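Local coordinates for protein probable adenylyl-sulfate kinase (Synechocystis sp., PDB 5CB8) that catalyses the ATP-dependent phosphorylation of adenosine 5'-phosphosulfate to 3'-phosphoadenylyl sulfate, the activated form of sulfate used in sulfur metabolism, at residues Y54-L59 / I99-A104; E77-N82 / I105-A110. All coordinates share one frame; numbering follows the deposited sequence.

Interaction 1 lies in the parallel sheet and interaction 2 lies at the substrate pocket, their centres about 18 Å apart. Along the chain their segments alternate: 54-59 leads into the sheet, 77-82 sits early in helix 76-94, the neighbouring strand comes next with residues 99-104, and 105-110 continues directly from it towards helix 109-119. Helix 76-94 thus serves both, bringing residues to the pocket near its start and packing on the strands further along. The two contacts have no touch beyond this join in sequence, yet both reach adenosine-5'-phosphosulfate. They illustrate how this APS kinase, with its probable P-loop, binds its substrate between a helix and the loop that follows an inner strand of the sheet.

Interaction 1. Residues Y54-L59 / I99-A104. With ADX (adenosine-5'-phosphosulfate), chain G.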
loop_
_atom_site.group_PDB
_atom_site.type_symbol
_atom_site.label_atom_id
_atom_site.label_comp_id
_atom_site.label_asym_id
_atom_site.label_seq_id
_atom_site.Cartn_x
_atom_site.Cartn_y
_atom_site.Cartn_z
ATOM N N TYR B 54 6.724 9.908 -17.795
ATOM C CA TYR B 54 6.631 9.955 -16.345
ATOM C C TYR B 54 6.227 8.616 -15.738
ATOM O O TYR B 54 5.516 7.817 -16.361
ATOM C CB TYR B 54 5.710 11.091 -15.881
ATOM C CG TYR B 54 6.283 12.443 -16.224
ATOM C CD1 TYR B 54 7.352 12.967 -15.505
ATOM C CD2 TYR B 54 5.777 13.186 -17.284
ATOM C CE1 TYR B 54 7.894 14.194 -15.831
ATOM C CE2 TYR B 54 6.311 14.414 -17.614
ATOM C CZ TYR B 54 7.368 14.912 -16.885
ATOM O OH TYR B 54 7.900 16.139 -17.216
ATOM N N ARG B 55 6.712 8.407 -14.515
ATOM C CA ARG B 55 6.600 7.170 -13.751
ATOM C C ARG B 55 5.432 7.344 -12.788
ATOM O O ARG B 55 5.513 8.164 -11.873
ATOM C CB ARG B 55 7.887 7.031 -12.933
ATOM C CG ARG B 55 8.333 5.637 -12.545
ATOM C CD ARG B 55 9.083 5.666 -11.193
ATOM N NE ARG B 55 10.012 6.793 -11.037
ATOM C CZ ARG B 55 10.619 7.115 -9.893
ATOM N NH1 ARG B 55 10.402 6.397 -8.797
ATOM N NH2 ARG B 55 11.451 8.152 -9.839
ATOM N N LEU B 56 4.346 6.596 -12.970
ATOM C CA LEU B 56 3.172 6.823 -12.129
ATOM C C LEU B 56 2.467 5.556 -11.651
ATOM O O LEU B 56 2.709 4.458 -12.161
ATOM C CB LEU B 56 2.180 7.760 -12.828
ATOM C CG LEU B 56 1.410 7.276 -14.052
ATOM C CD1 LEU B 56 0.117 6.585 -13.655
ATOM C CD2 LEU B 56 1.109 8.438 -14.968
ATOM N N GLU B 57 1.602 5.734 -10.655
ATOM C CA GLU B 57 0.699 4.684 -10.186
ATOM C C GLU B 57 -0.679 5.295 -10.019
ATOM O O GLU B 57 -0.802 6.443 -9.594
ATOM C CB GLU B 57 1.168 4.101 -8.846
ATOM C CG GLU B 57 2.485 3.303 -8.918
ATOM C CD GLU B 57 2.378 2.064 -9.797
ATOM O OE1 GLU B 57 1.246 1.581 -10.039
ATOM O OE2 GLU B 57 3.434 1.566 -10.249
ATOM N N VAL B 58 -1.716 4.541 -10.360
ATOM C CA VAL B 58 -3.085 5.022 -10.172
ATOM C C VAL B 58 -3.733 4.236 -9.051
ATOM O O VAL B 58 -3.653 3.007 -9.034
ATOM C CB VAL B 58 -3.917 4.838 -11.446
ATOM C CG1 VAL B 58 -5.366 5.268 -11.211
ATOM C CG2 VAL B 58 -3.307 5.636 -12.577
ATOM N N LEU B 59 -4.341 4.941 -8.099
ATOM C CA LEU B 59 -5.121 4.290 -7.053
ATOM C C LEU B 59 -6.554 4.798 -7.165
ATOM O O LEU B 59 -6.887 5.875 -6.669
ATOM C CB LEU B 59 -4.522 4.565 -5.662
ATOM C CG LEU B 59 -3.095 4.030 -5.417
ATOM C CD1 LEU B 59 -2.546 4.521 -4.073
ATOM C CD2 LEU B 59 -3.058 2.500 -5.473
ATOM N N ILE B 99 4.749 9.616 -9.099
ATOM C CA ILE B 99 3.558 10.442 -9.235
ATOM C C ILE B 99 2.355 9.532 -9.004
ATOM O O ILE B 99 2.171 8.549 -9.719
ATOM C CB ILE B 99 3.470 11.077 -10.639
ATOM C CG1 ILE B 99 4.556 12.144 -10.815
ATOM C CG2 ILE B 99 2.096 11.690 -10.868
ATOM C CD1 ILE B 99 4.668 12.689 -12.243
ATOM N N VAL B 100 1.548 9.842 -7.993
ATOM C CA VAL B 100 0.418 8.989 -7.641
ATOM C C VAL B 100 -0.890 9.684 -7.987
ATOM O O VAL B 100 -1.139 10.806 -7.534
ATOM C CB VAL B 100 0.424 8.659 -6.134
ATOM C CG1 VAL B 100 -0.703 7.671 -5.794
ATOM C CG2 VAL B 100 1.775 8.084 -5.736
ATOM N N LEU B 101 -1.717 9.032 -8.802
ATOM C CA LEU B 101 -3.037 9.574 -9.138
ATOM C C LEU B 101 -4.084 8.853 -8.310
ATOM O O LEU B 101 -4.300 7.657 -8.498
ATOM C CB LEU B 101 -3.356 9.361 -10.624
ATOM C CG LEU B 101 -2.842 10.342 -11.678
ATOM C CD1 LEU B 101 -1.434 10.787 -11.405
ATOM C CD2 LEU B 101 -2.941 9.746 -13.076
ATOM N N VAL B 102 -4.737 9.569 -7.401
ATOM C CA VAL B 102 -5.803 8.967 -6.594
ATOM C C VAL B 102 -7.152 9.469 -7.076
ATOM O O VAL B 102 -7.327 10.667 -7.323
ATOM C CB VAL B 102 -5.645 9.307 -5.107
ATOM C CG1 VAL B 102 -6.843 8.766 -4.295
ATOM C CG2 VAL B 102 -4.334 8.728 -4.571
ATOM N N SER B 103 -8.100 8.550 -7.233
ATOM C CA SER B 103 -9.466 8.921 -7.567
ATOM C C SER B 103 -10.374 8.253 -6.546
ATOM O O SER B 103 -10.540 7.033 -6.562
ATOM C CB SER B 103 -9.833 8.440 -8.970
ATOM O OG SER B 103 -11.175 8.782 -9.286
ATOM N N ALA B 104 -10.956 9.049 -5.655
ATOM C CA ALA B 104 -11.798 8.506 -4.595
ATOM C C ALA B 104 -12.782 9.571 -4.159
ATOM O O ALA B 104 -12.430 10.745 -4.099
ATOM C CB ALA B 104 -10.941 8.057 -3.406
HETATM S SB ADX G . -14.983 6.658 -0.449
HETATM O O1B ADX G . -14.503 5.657 0.512
HETATM O O2B ADX G . -13.888 7.529 -0.912
HETATM O O3B ADX G . -16.054 7.444 0.179
HETATM P PA ADX G . -14.774 5.328 -2.863
HETATM O O1A ADX G . -13.642 4.444 -2.349
HETATM O O2A ADX G . -14.293 6.360 -3.878
HETATM O O3A ADX G . -15.587 5.961 -1.648
HETATM O "O5'" ADX G . -15.837 4.365 -3.575
HETATM C "C5'" ADX G . -16.942 4.922 -4.224
HETATM C "C4'" ADX G . -17.527 4.076 -5.214
HETATM O "O4'" ADX G . -18.253 2.993 -4.528
HETATM C "C3'" ADX G . -18.513 4.803 -6.020
HETATM O "O3'" ADX G . -17.959 5.120 -7.221
HETATM C "C2'" ADX G . -19.630 3.852 -6.227
HETATM O "O2'" ADX G . -19.476 3.217 -7.411
HETATM C "C1'" ADX G . -19.517 2.836 -5.138
HETATM N N9 ADX G . -20.525 2.892 -4.119
HETATM C C8 ADX G . -21.245 1.847 -3.644
HETATM N N7 ADX G . -21.955 2.260 -2.588
HETATM C C5 ADX G . -21.686 3.571 -2.371
HETATM C C6 ADX G . -22.123 4.490 -1.419
HETATM N N6 ADX G . -23.032 4.090 -0.359
HETATM N N1 ADX G . -21.660 5.756 -1.479
HETATM C C2 ADX G . -20.775 6.125 -2.433
HETATM N N3 ADX G . -20.329 5.260 -3.356
HETATM C C4 ADX G . -20.765 3.977 -3.350
#
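Arg55, Glu57 and Leu59 are joined to Ile99, Leu101 and Ser103 by five backbone hydrogen bonds. Glu57 uses both its backbone polar atoms: N donates to Ile99 O (3.0 Å) and O accepts from Leu101 N (2.9 Å). Leu59 repeats the pattern, its N reaching Leu101 O at 2.7 Å while its O takes Ser103 N. Weaker CA-H...O contacts intervene, such as Val58 CA to Leu101 O at 3.3 Å. The strands run parallel, 16° apart, as the two arms of a beta-alpha-beta crossover that passes through helix 76-94; strand 99-103 bonds on its other side to strand 26-31.

Apolar packing is divided between the two faces of the sheet. Leu56, Val58, Ile99 and Leu101 share one, where Leu56 also meets Leu49 of helix 38-50. With Val58 CG1 anti to its own N (chi1 177°), CG2 is left to touch Leu101 CD2 at 4.2 Å. On the other face, beneath helix 76-94, Leu59 CD1 touches Val100 CG1 at 4.0 Å, the side chains lying oblique.

Charge enters through Glu57, whose carboxylate leads away from the neighbouring strand to a salt bridge with Arg95 of the second subunit. Past Ser103, Ala104 CA comes within 3.4 Å of the substrate's phosphate oxygen O2A.

Interaction 2. Residues E77-N82 / I105-A110; sequences EDRDTN and ISPYAA. With ADX (adenosine-5'-phosphosulfate), chain G; SO4 (sulfate ion), chain I.
The sulfate end of the adenosine-5'-phosphosulfate pocket is bounded where Arg79 of helix 76-94 meets Pro107 and Tyr108, on the loop after strand 99-103. Arg79 CD packs on Pro107 CG at 3.9 Å, the side chains crossing at about a right angle. From CG to NE the arginine chain is extended (chi2 -178°), carrying the guanidinium to where NH1 donates in its own plane to O3B of the substrate's sulfate group (2.9 Å). Arg79 NH2 also comes within 2.9 Å of adenine N1. NE is held by Asp159 in a salt bridge, limiting rotation. A leucine in place of Arg79 would probably leave O3B without this charged donor and Asp159 without its mate.

The loop belongs to a strand-loop-helix unit, with Tyr108 as N-cap of helix 109-119. Its amides grip the ligand: Ile105 N bonds to phosphate oxygen O2A (2.8 Å) and Ser106 N to O2B of the substrate's sulfate group (2.8 Å). Ser106 is, by similarity, the phosphoserine intermediate. From the helix side, Asn82 ND2 spans both groups, bonding to substrate O1B at 3.0 Å and weakly to O1A.

Asp80 OD1, salt-bridged to Lys76, lies 3.9 Å from Tyr108 CD2, the carboxylate turned nearly perpendicular to the ring.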
loop_
_atom_site.group_PDB
_atom_site.type_symbol
_atom_site.label_atom_id
_atom_site.label_comp_id
_atom_site.label_asym_id
_atom_site.label_seq_id
_atom_site.Cartn_x
_atom_site.Cartn_y
_atom_site.Cartn_z
ATOM N N GLU B 77 -16.817 4.924 9.415
ATOM C CA GLU B 77 -15.586 4.231 9.818
ATOM C C GLU B 77 -14.856 3.614 8.636
ATOM O O GLU B 77 -13.615 3.700 8.525
ATOM C CB GLU B 77 -15.900 3.110 10.809
ATOM C CG GLU B 77 -16.177 3.558 12.216
ATOM C CD GLU B 77 -16.211 2.380 13.165
ATOM O OE1 GLU B 77 -16.383 1.238 12.678
ATOM O OE2 GLU B 77 -16.055 2.591 14.388
ATOM N N ASP B 78 -15.617 2.957 7.764
ATOM C CA ASP B 78 -15.009 2.254 6.642
ATOM C C ASP B 78 -14.487 3.214 5.570
ATOM O O ASP B 78 -13.449 2.947 4.951
ATOM C CB ASP B 78 -15.998 1.238 6.048
ATOM C CG ASP B 78 -16.045 -0.063 6.830
ATOM O OD1 ASP B 78 -15.418 -0.143 7.918
ATOM O OD2 ASP B 78 -16.720 -1.010 6.359
ATOM N N ARG B 79 -15.185 4.326 5.339
ATOM C CA ARG B 79 -14.665 5.316 4.393
ATOM C C ARG B 79 -13.387 5.953 4.934
ATOM O O ARG B 79 -12.457 6.251 4.166
ATOM C CB ARG B 79 -15.703 6.405 4.089
ATOM C CG ARG B 79 -16.949 5.918 3.345
ATOM C CD ARG B 79 -17.850 7.109 3.070
ATOM N NE ARG B 79 -19.221 6.770 2.683
ATOM C CZ ARG B 79 -19.713 6.881 1.451
ATOM N NH1 ARG B 79 -18.936 7.268 0.444
ATOM N NH2 ARG B 79 -20.989 6.586 1.225
ATOM N N ASP B 80 -13.327 6.153 6.250
ATOM C CA ASP B 80 -12.108 6.688 6.859
ATOM C C ASP B 80 -10.963 5.694 6.704
ATOM O O ASP B 80 -9.844 6.063 6.333
ATOM C CB ASP B 80 -12.317 7.033 8.343
ATOM C CG ASP B 80 -13.146 8.293 8.546
ATOM O OD1 ASP B 80 -13.513 8.941 7.544
ATOM O OD2 ASP B 80 -13.416 8.653 9.715
ATOM N N THR B 81 -11.241 4.429 6.996
ATOM C CA THR B 81 -10.215 3.401 6.855
ATOM C C THR B 81 -9.748 3.339 5.409
ATOM O O THR B 81 -8.543 3.268 5.134
ATOM C CB THR B 81 -10.736 2.029 7.286
ATOM O OG1 THR B 81 -11.094 2.087 8.669
ATOM C CG2 THR B 81 -9.659 0.961 7.083
ATOM N N ASN B 82 -10.706 3.379 4.488
ATOM C CA ASN B 82 -10.397 3.285 3.063
ATOM C C ASN B 82 -9.454 4.398 2.622
ATOM O O ASN B 82 -8.386 4.148 2.048
ATOM C CB ASN B 82 -11.703 3.312 2.257
ATOM C CG ASN B 82 -11.474 3.189 0.752
ATOM O OD1 ASN B 82 -10.855 2.229 0.276
ATOM N ND2 ASN B 82 -12.000 4.146 -0.007
ATOM N N ILE B 105 -14.013 9.168 -3.857
ATOM C CA ILE B 105 -15.004 10.142 -3.423
ATOM C C ILE B 105 -14.430 10.957 -2.274
ATOM O O ILE B 105 -14.501 12.183 -2.313
ATOM C CB ILE B 105 -16.335 9.495 -3.007
ATOM C CG1 ILE B 105 -17.087 8.982 -4.237
ATOM C CG2 ILE B 105 -17.216 10.509 -2.276
ATOM C CD1 ILE B 105 -18.393 8.270 -3.869
ATOM N N SER B 106 -13.805 10.276 -1.306
ATOM C CA SER B 106 -13.180 10.931 -0.148
ATOM C C SER B 106 -13.987 12.122 0.368
ATOM O O SER B 106 -13.531 13.271 0.308
ATOM C CB SER B 106 -11.741 11.359 -0.464
ATOM O OG SER B 106 -11.638 12.016 -1.720
ATOM N N PRO B 107 -15.190 11.842 0.893
ATOM C CA PRO B 107 -16.189 12.879 1.169
ATOM C C PRO B 107 -15.910 13.679 2.434
ATOM O O PRO B 107 -16.550 14.710 2.623
ATOM C CB PRO B 107 -17.480 12.076 1.334
ATOM C CG PRO B 107 -17.014 10.753 1.891
ATOM C CD PRO B 107 -15.686 10.489 1.212
ATOM N N TYR B 108 -14.980 13.234 3.275
ATOM C CA TYR B 108 -14.680 13.982 4.502
ATOM C C TYR B 108 -13.438 14.873 4.403
ATOM O O TYR B 108 -12.308 14.381 4.253
ATOM C CB TYR B 108 -14.582 13.032 5.703
ATOM C CG TYR B 108 -15.914 12.377 6.006
ATOM C CD1 TYR B 108 -16.910 13.078 6.672
ATOM C CD2 TYR B 108 -16.186 11.078 5.592
ATOM C CE1 TYR B 108 -18.138 12.502 6.939
ATOM C CE2 TYR B 108 -17.420 10.486 5.855
ATOM C CZ TYR B 108 -18.389 11.207 6.531
ATOM O OH TYR B 108 -19.619 10.636 6.805
ATOM N N ALA B 109 -13.651 16.186 4.517
ATOM C CA ALA B 109 -12.568 17.165 4.395
ATOM C C ALA B 109 -11.435 16.950 5.402
ATOM O O ALA B 109 -10.255 17.051 5.046
ATOM C CB ALA B 109 -13.123 18.591 4.510
ATOM N N ALA B 110 -11.780 16.670 6.659
ATOM C CA ALA B 110 -10.750 16.499 7.689
ATOM C C ALA B 110 -9.823 15.324 7.372
ATOM O O ALA B 110 -8.636 15.353 7.698
ATOM C CB ALA B 110 -11.386 16.322 9.072
HETATM S SB ADX G . -14.983 6.658 -0.449
HETATM O O1B ADX G . -14.503 5.657 0.512
HETATM O O2B ADX G . -13.888 7.529 -0.912
HETATM O O3B ADX G . -16.054 7.444 0.179
HETATM P PA ADX G . -14.774 5.328 -2.863
HETATM O O1A ADX G . -13.642 4.444 -2.349
HETATM O O2A ADX G . -14.293 6.360 -3.878
HETATM O O3A ADX G . -15.587 5.961 -1.648
HETATM O "O5'" ADX G . -15.837 4.365 -3.575
HETATM C "C5'" ADX G . -16.942 4.922 -4.224
HETATM C "C4'" ADX G . -17.527 4.076 -5.214
HETATM O "O4'" ADX G . -18.253 2.993 -4.528
HETATM C "C3'" ADX G . -18.513 4.803 -6.020
HETATM O "O3'" ADX G . -17.959 5.120 -7.221
HETATM C "C2'" ADX G . -19.630 3.852 -6.227
HETATM O "O2'" ADX G . -19.476 3.217 -7.411
HETATM C "C1'" ADX G . -19.517 2.836 -5.138
HETATM N N9 ADX G . -20.525 2.892 -4.119
HETATM C C8 ADX G . -21.245 1.847 -3.644
HETATM N N7 ADX G . -21.955 2.260 -2.588
HETATM C C5 ADX G . -21.686 3.571 -2.371
HETATM C C6 ADX G . -22.123 4.490 -1.419
HETATM N N6 ADX G . -23.032 4.090 -0.359
HETATM N N1 ADX G . -21.660 5.756 -1.479
HETATM C C2 ADX G . -20.775 6.125 -2.433
HETATM N N3 ADX G . -20.329 5.260 -3.356
HETATM C C4 ADX G . -20.765 3.977 -3.350
HETATM S S SO4 I . -8.412 3.631 10.484
HETATM O O1 SO4 I . -7.299 3.731 9.536
HETATM O O2 SO4 I . -9.011 2.295 10.359
HETATM O O3 SO4 I . -7.904 3.811 11.847
HETATM O O4 SO4 I . -9.427 4.672 10.209
#